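Long-range contact in thymidylate synthase ThyX (Streptomyces cacaoi subsp. asoensis, PDB 4P5A), which is a UMP/dUMP methylase that probably catalyses the FAD-dependent reductive methylation of dUMP to dTMP, with methylenetetrahydrofolate as methyl donor: residues I53-F65 / V226-P239. Sequence-based numbering, arbitrary orientation.
Sequences IRYLMRSRHGSPF and VTHEAFTAFGRVSP. With FAD (flavin-adenine dinucleotide), chain L.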
loop_
_atom_site.group_PDB
_atom_site.type_symbol
_atom_site.label_atom_id
_atom_site.label_comp_id
_atom_site.label_asym_id
_atom_site.label_seq_id
_atom_site.Cartn_x
_atom_site.Cartn_y
_atom_site.Cartn_z
ATOM N N ILE B 53 -13.056 15.410 15.649
ATOM C CA ILE B 53 -11.965 15.469 14.659
ATOM C C ILE B 53 -10.697 15.846 15.380
ATOM O O ILE B 53 -9.662 15.319 15.045
ATOM C CB ILE B 53 -12.324 16.411 13.524
ATOM C CG1 ILE B 53 -13.330 15.600 12.605
ATOM C CG2 ILE B 53 -11.111 16.937 12.706
ATOM C CD1 ILE B 53 -14.002 16.394 11.485
ATOM N N ARG B 54 -10.773 16.770 16.327
ATOM C CA ARG B 54 -9.535 17.140 17.100
ATOM C C ARG B 54 -9.022 15.983 17.904
ATOM O O ARG B 54 -7.806 15.752 17.892
ATOM C CB ARG B 54 -9.770 18.386 17.928
ATOM C CG ARG B 54 -9.975 19.669 17.065
ATOM C CD ARG B 54 -10.369 20.876 17.998
ATOM N NE ARG B 54 -9.460 21.109 19.162
ATOM C CZ ARG B 54 -8.302 21.796 19.129
ATOM N NH1 ARG B 54 -7.611 22.014 20.292
ATOM N NH2 ARG B 54 -7.843 22.317 17.973
ATOM N N TYR B 55 -9.899 15.195 18.482
ATOM C CA TYR B 55 -9.542 14.016 19.214
ATOM C C TYR B 55 -8.867 13.006 18.278
ATOM O O TYR B 55 -7.773 12.466 18.576
ATOM C CB TYR B 55 -10.767 13.375 19.873
ATOM C CG TYR B 55 -10.469 11.971 20.377
ATOM C CD1 TYR B 55 -9.730 11.746 21.564
ATOM C CD2 TYR B 55 -10.903 10.870 19.654
ATOM C CE1 TYR B 55 -9.441 10.387 21.988
ATOM C CE2 TYR B 55 -10.628 9.548 20.045
ATOM C CZ TYR B 55 -9.895 9.304 21.201
ATOM O OH TYR B 55 -9.649 7.964 21.526
ATOM N N LEU B 56 -9.467 12.775 17.108
ATOM C CA LEU B 56 -8.782 11.797 16.237
ATOM C C LEU B 56 -7.447 12.304 15.795
ATOM O O LEU B 56 -6.526 11.480 15.606
ATOM C CB LEU B 56 -9.605 11.545 14.925
ATOM C CG LEU B 56 -11.020 11.011 15.204
ATOM C CD1 LEU B 56 -11.920 11.178 13.995
ATOM C CD2 LEU B 56 -11.025 9.552 15.694
ATOM N N MET B 57 -7.307 13.612 15.551
ATOM C CA MET B 57 -6.066 14.180 14.972
ATOM C C MET B 57 -5.021 14.025 16.000
ATOM O O MET B 57 -3.880 13.643 15.669
ATOM C CB MET B 57 -6.280 15.677 14.624
ATOM C CG MET B 57 -5.243 16.499 13.774
ATOM S SD MET B 57 -4.940 15.758 12.174
ATOM C CE MET B 57 -6.552 16.170 11.337
ATOM N N ARG B 58 -5.338 14.291 17.273
ATOM C CA ARG B 58 -4.243 14.260 18.257
ATOM C C ARG B 58 -3.879 12.862 18.749
ATOM O O ARG B 58 -2.739 12.639 19.179
ATOM C CB ARG B 58 -4.471 15.278 19.354
ATOM C CG ARG B 58 -5.289 14.766 20.446
ATOM C CD ARG B 58 -5.541 15.882 21.538
ATOM N NE ARG B 58 -6.392 15.260 22.548
ATOM C CZ ARG B 58 -7.718 15.409 22.658
ATOM N NH1 ARG B 58 -8.351 14.731 23.617
ATOM N NH2 ARG B 58 -8.407 16.256 21.857
ATOM N N SER B 59 -4.806 11.934 18.582
ATOM C CA SER B 59 -4.647 10.547 18.919
ATOM C C SER B 59 -4.095 9.760 17.694
ATOM O O SER B 59 -3.894 8.555 17.820
ATOM C CB SER B 59 -5.975 9.903 19.293
ATOM O OG SER B 59 -6.465 10.563 20.432
ATOM N N ARG B 60 -3.791 10.456 16.600
ATOM C CA ARG B 60 -3.323 9.805 15.326
ATOM C C ARG B 60 -4.244 8.646 14.960
ATOM O O ARG B 60 -3.777 7.544 14.480
ATOM C CB ARG B 60 -1.883 9.270 15.476
ATOM C CG ARG B 60 -0.878 10.372 15.720
ATOM C CD ARG B 60 0.569 9.777 15.560
ATOM N NE ARG B 60 0.709 8.698 16.556
ATOM C CZ ARG B 60 1.858 8.006 16.656
ATOM N NH1 ARG B 60 1.973 7.034 17.571
ATOM N NH2 ARG B 60 2.821 8.288 15.761
ATOM N N HIS B 61 -5.558 8.850 15.155
ATOM C CA HIS B 61 -6.506 7.835 14.672
ATOM C C HIS B 61 -6.880 8.333 13.257
ATOM O O HIS B 61 -7.915 8.994 13.019
ATOM C CB HIS B 61 -7.687 7.556 15.682
ATOM C CG HIS B 61 -8.668 6.469 15.246
ATOM N ND1 HIS B 61 -8.304 5.392 14.436
ATOM C CD2 HIS B 61 -9.965 6.221 15.603
ATOM C CE1 HIS B 61 -9.349 4.591 14.244
ATOM N NE2 HIS B 61 -10.377 5.068 14.938
ATOM N N GLY B 62 -6.000 8.038 12.287
ATOM C CA GLY B 62 -6.105 8.524 10.909
ATOM C C GLY B 62 -7.043 7.776 9.993
ATOM O O GLY B 62 -7.458 8.311 9.004
ATOM N N SER B 63 -7.341 6.516 10.317
ATOM C CA SER B 63 -8.111 5.668 9.469
ATOM C C SER B 63 -9.473 6.277 9.048
ATOM O O SER B 63 -9.879 6.221 7.892
ATOM C CB SER B 63 -8.293 4.350 10.248
ATOM O OG SER B 63 -8.889 3.593 9.342
ATOM N N PRO B 64 -10.230 6.889 9.987
ATOM C CA PRO B 64 -11.424 7.562 9.613
ATOM C C PRO B 64 -11.287 8.629 8.556
ATOM O O PRO B 64 -12.256 8.870 7.833
ATOM C CB PRO B 64 -11.947 8.222 10.932
ATOM C CG PRO B 64 -11.408 7.274 12.017
ATOM C CD PRO B 64 -10.000 6.975 11.462
ATOM N N PHE B 65 -10.115 9.256 8.419
ATOM C CA PHE B 65 -9.960 10.246 7.389
ATOM C C PHE B 65 -9.751 9.678 5.983
ATOM O O PHE B 65 -9.566 10.403 4.992
ATOM C CB PHE B 65 -8.746 11.110 7.749
ATOM C CG PHE B 65 -8.960 11.909 9.067
ATOM C CD1 PHE B 65 -9.663 13.136 9.048
ATOM C CD2 PHE B 65 -8.478 11.441 10.267
ATOM C CE1 PHE B 65 -9.884 13.843 10.209
ATOM C CE2 PHE B 65 -8.773 12.169 11.495
ATOM C CZ PHE B 65 -9.417 13.412 11.408
ATOM N N VAL B 226 -13.106 21.710 8.896
ATOM C CA VAL B 226 -12.781 21.445 10.307
ATOM C C VAL B 226 -11.508 20.565 10.349
ATOM O O VAL B 226 -10.660 20.736 11.240
ATOM C CB VAL B 226 -13.982 20.675 10.946
ATOM C CG1 VAL B 226 -13.677 20.196 12.403
ATOM C CG2 VAL B 226 -15.275 21.570 10.880
ATOM N N THR B 227 -11.467 19.566 9.467
ATOM C CA THR B 227 -10.243 18.739 9.361
ATOM C C THR B 227 -9.010 19.605 9.070
ATOM O O THR B 227 -7.894 19.383 9.656
ATOM C CB THR B 227 -10.442 17.613 8.276
ATOM O OG1 THR B 227 -11.509 16.811 8.712
ATOM C CG2 THR B 227 -9.142 16.666 8.305
ATOM N N HIS B 228 -9.119 20.474 8.063
ATOM C CA HIS B 228 -8.033 21.320 7.699
ATOM C C HIS B 228 -7.577 22.187 8.901
ATOM O O HIS B 228 -6.347 22.302 9.194
ATOM C CB HIS B 228 -8.429 22.149 6.508
ATOM C CG HIS B 228 -7.382 23.131 6.142
ATOM N ND1 HIS B 228 -7.395 24.385 6.676
ATOM C CD2 HIS B 228 -6.174 22.998 5.511
ATOM C CE1 HIS B 228 -6.352 25.074 6.201
ATOM N NE2 HIS B 228 -5.579 24.246 5.509
ATOM N N GLU B 229 -8.552 22.752 9.663
ATOM C CA GLU B 229 -8.149 23.508 10.860
ATOM C C GLU B 229 -7.450 22.664 11.871
ATOM O O GLU B 229 -6.392 23.108 12.445
ATOM C CB GLU B 229 -9.337 24.192 11.569
ATOM C CG GLU B 229 -9.879 25.265 10.700
ATOM C CD GLU B 229 -8.992 26.484 10.536
ATOM O OE1 GLU B 229 -8.930 27.269 11.543
ATOM O OE2 GLU B 229 -8.424 26.691 9.398
ATOM N N ALA B 230 -7.969 21.472 12.113
ATOM C CA ALA B 230 -7.336 20.554 13.107
ATOM C C ALA B 230 -5.923 20.111 12.651
ATOM O O ALA B 230 -5.013 19.997 13.455
ATOM C CB ALA B 230 -8.237 19.256 13.311
ATOM N N PHE B 231 -5.757 19.807 11.350
ATOM C CA PHE B 231 -4.449 19.384 10.862
ATOM C C PHE B 231 -3.414 20.457 11.195
ATOM O O PHE B 231 -2.321 20.148 11.637
ATOM C CB PHE B 231 -4.562 19.312 9.360
ATOM C CG PHE B 231 -3.243 18.936 8.645
ATOM C CD1 PHE B 231 -2.743 19.817 7.641
ATOM C CD2 PHE B 231 -2.564 17.712 8.969
ATOM C CE1 PHE B 231 -1.537 19.522 6.910
ATOM C CE2 PHE B 231 -1.351 17.455 8.268
ATOM C CZ PHE B 231 -0.855 18.314 7.269
ATOM N N THR B 232 -3.753 21.720 10.939
ATOM C CA THR B 232 -2.758 22.775 11.229
ATOM C C THR B 232 -2.588 23.007 12.716
ATOM O O THR B 232 -1.434 23.149 13.181
ATOM C CB THR B 232 -3.098 24.051 10.451
ATOM O OG1 THR B 232 -2.722 23.821 9.084
ATOM C CG2 THR B 232 -2.206 25.255 10.873
ATOM N N ALA B 233 -3.647 22.874 13.459
ATOM C CA ALA B 233 -3.594 23.080 14.953
ATOM C C ALA B 233 -2.672 22.087 15.604
ATOM O O ALA B 233 -2.017 22.420 16.654
ATOM C CB ALA B 233 -4.946 22.919 15.549
ATOM N N PHE B 234 -2.630 20.863 15.064
ATOM C CA PHE B 234 -1.773 19.852 15.671
ATOM C C PHE B 234 -0.374 19.657 15.089
ATOM O O PHE B 234 0.263 18.615 15.352
ATOM C CB PHE B 234 -2.534 18.569 15.822
ATOM C CG PHE B 234 -3.627 18.694 16.918
ATOM C CD1 PHE B 234 -3.242 18.774 18.309
ATOM C CD2 PHE B 234 -4.956 18.899 16.558
ATOM C CE1 PHE B 234 -4.204 18.941 19.329
ATOM C CE2 PHE B 234 -5.949 18.997 17.534
ATOM C CZ PHE B 234 -5.593 19.068 18.932
ATOM N N GLY B 235 0.083 20.642 14.310
ATOM C CA GLY B 235 1.479 20.648 13.860
ATOM C C GLY B 235 1.674 20.118 12.454
ATOM O O GLY B 235 2.799 19.893 12.075
ATOM N N ARG B 236 0.568 19.882 11.723
ATOM C CA ARG B 236 0.654 19.513 10.247
ATOM C C ARG B 236 1.268 18.149 10.077
ATOM O O ARG B 236 2.077 17.939 9.121
ATOM C CB ARG B 236 1.366 20.562 9.386
ATOM C CG ARG B 236 0.622 21.945 9.426
ATOM C CD ARG B 236 1.314 23.021 8.540
ATOM N NE ARG B 236 1.398 22.670 7.116
ATOM C CZ ARG B 236 0.378 22.793 6.261
ATOM N NH1 ARG B 236 -0.865 23.240 6.652
ATOM N NH2 ARG B 236 0.595 22.478 5.023
ATOM N N VAL B 237 0.856 17.247 10.964
ATOM C CA VAL B 237 1.282 15.830 10.968
ATOM C C VAL B 237 0.044 15.010 10.603
ATOM O O VAL B 237 -1.023 15.249 11.188
ATOM C CB VAL B 237 1.786 15.402 12.369
ATOM C CG1 VAL B 237 2.186 13.959 12.279
ATOM C CG2 VAL B 237 2.979 16.268 12.754
ATOM N N SER B 238 0.107 14.118 9.617
ATOM C CA SER B 238 -1.067 13.277 9.319
ATOM C C SER B 238 -1.345 12.378 10.465
ATOM O O SER B 238 -0.389 11.766 11.020
ATOM C CB SER B 238 -0.737 12.410 8.048
ATOM O OG SER B 238 -1.919 11.755 7.612
ATOM N N PRO B 239 -2.620 12.176 10.788
ATOM C CA PRO B 239 -3.015 11.238 11.772
ATOM C C PRO B 239 -2.845 9.808 11.145
ATOM O O PRO B 239 -2.722 9.664 9.889
ATOM C CB PRO B 239 -4.504 11.587 12.012
ATOM C CG PRO B 239 -4.995 12.119 10.619
ATOM C CD PRO B 239 -3.753 12.872 10.093
ATOM O OXT PRO B 239 -2.828 8.829 11.914
HETATM P PA FAD L . -0.894 0.879 8.188
HETATM O O1A FAD L . 0.268 0.117 8.300
HETATM O O2A FAD L . -2.047 0.219 7.557
HETATM O O5B FAD L . -0.486 2.121 7.244
HETATM C C5B FAD L . 0.649 2.782 7.521
HETATM C C4B FAD L . 0.538 4.301 7.063
HETATM O O4B FAD L . 0.499 4.109 5.622
HETATM C C3B FAD L . -0.756 5.030 7.407
HETATM O O3B FAD L . -0.450 5.640 8.665
HETATM C C2B FAD L . -0.875 6.058 6.310
HETATM O O2B FAD L . 0.097 7.150 6.469
HETATM C C1B FAD L . -0.471 5.161 5.138
HETATM N N9A FAD L . -1.608 4.462 4.480
HETATM C C8A FAD L . -1.712 3.118 4.242
HETATM N N7A FAD L . -2.843 2.921 3.487
HETATM C C5A FAD L . -3.451 4.125 3.275
HETATM C C6A FAD L . -4.614 4.482 2.615
HETATM N N6A FAD L . -5.365 3.600 1.950
HETATM N N1A FAD L . -4.941 5.812 2.568
HETATM C C2A FAD L . -4.152 6.718 3.149
HETATM N N3A FAD L . -2.986 6.383 3.798
HETATM C C4A FAD L . -2.638 5.084 3.898
HETATM N N1 FAD L . -9.571 0.507 14.090
HETATM C C2 FAD L . -10.877 0.425 13.954
HETATM O O2 FAD L . -11.381 -0.047 12.920
HETATM N N3 FAD L . -11.737 0.919 14.950
HETATM C C4 FAD L . -11.254 1.523 16.080
HETATM O O4 FAD L . -12.055 1.971 16.942
HETATM C C4X FAD L . -9.845 1.622 16.251
HETATM N N5 FAD L . -9.321 2.222 17.360
HETATM C C5X FAD L . -7.936 2.138 17.568
HETATM C C6 FAD L . -7.350 2.581 18.811
HETATM C C7 FAD L . -5.951 2.431 18.960
HETATM C C7M FAD L . -5.380 2.964 20.329
HETATM C C8 FAD L . -5.109 1.859 17.990
HETATM C C8M FAD L . -3.563 1.704 18.055
HETATM C C9 FAD L . -5.703 1.424 16.800
HETATM C C9A FAD L . -7.070 1.589 16.593
HETATM N N10 FAD L . -7.645 1.073 15.393
HETATM C C10 FAD L . -8.995 1.096 15.258
HETATM C "C1'" FAD L . -6.812 0.550 14.280
HETATM C "C2'" FAD L . -6.300 1.819 13.464
HETATM O "O2'" FAD L . -7.380 2.572 12.841
HETATM C "C3'" FAD L . -5.383 1.351 12.339
HETATM O "O3'" FAD L . -6.076 0.394 11.540
HETATM C "C4'" FAD L . -4.084 0.692 12.883
HETATM O "O4'" FAD L . -3.583 1.478 13.942
HETATM C "C5'" FAD L . -3.020 0.631 11.807
HETATM O "O5'" FAD L . -2.556 2.026 11.604
HETATM P P FAD L . -2.261 2.554 10.114
HETATM O O1P FAD L . -3.454 2.525 9.269
HETATM O O2P FAD L . -1.746 3.956 10.381
HETATM O O3P FAD L . -1.130 1.557 9.615
HETATM O O HOH W 1 -1.673 14.034 14.068
#
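Met57 fills the middle of this contact: its chain, bent at chi2 (57°) and chi3, lays CG against Phe234 CD2 (3.7 Å), SD beside Pro239 CD (3.8 Å) and CE over the backbone at Phe231 N. One turn earlier Ile53 CG2 packs on Ala230 CB at 3.7 Å, while CD1 reaches Val226 CG1. Two arginines meet the Phe234 ring: Arg58 CB sits over one face, a CH-pi contact 3.9 Å from the ring centroid, and Arg54 turns one face of its guanidinium to Phe234 CZ, guanidinium and ring planes 40° apart. Were Phe234 cut back to an alanine, a gap would probably open beside Met57 and both arginine chains would lose the ring they lie against. The helical segments 53-58 and 226-233 cross at -40°, and Schellman motifs end both, at Arg60 and Gly235, before the C-terminal tail folds back against segment 53-65. There Pro239 CG meets the Phe65 ring obliquely at CD2 (3.6 Å), with Thr227 CG2 near CE1. Among polar links, a water donates to Met57 O (2.8 Å) and Val237 O, and the terminal carboxylate of Pro239 forms a salt bridge with Arg184, which also hydrogen-bonds FAD. His61, just past the first helix, has FAD N5 over one face of its ring, offset toward the rim.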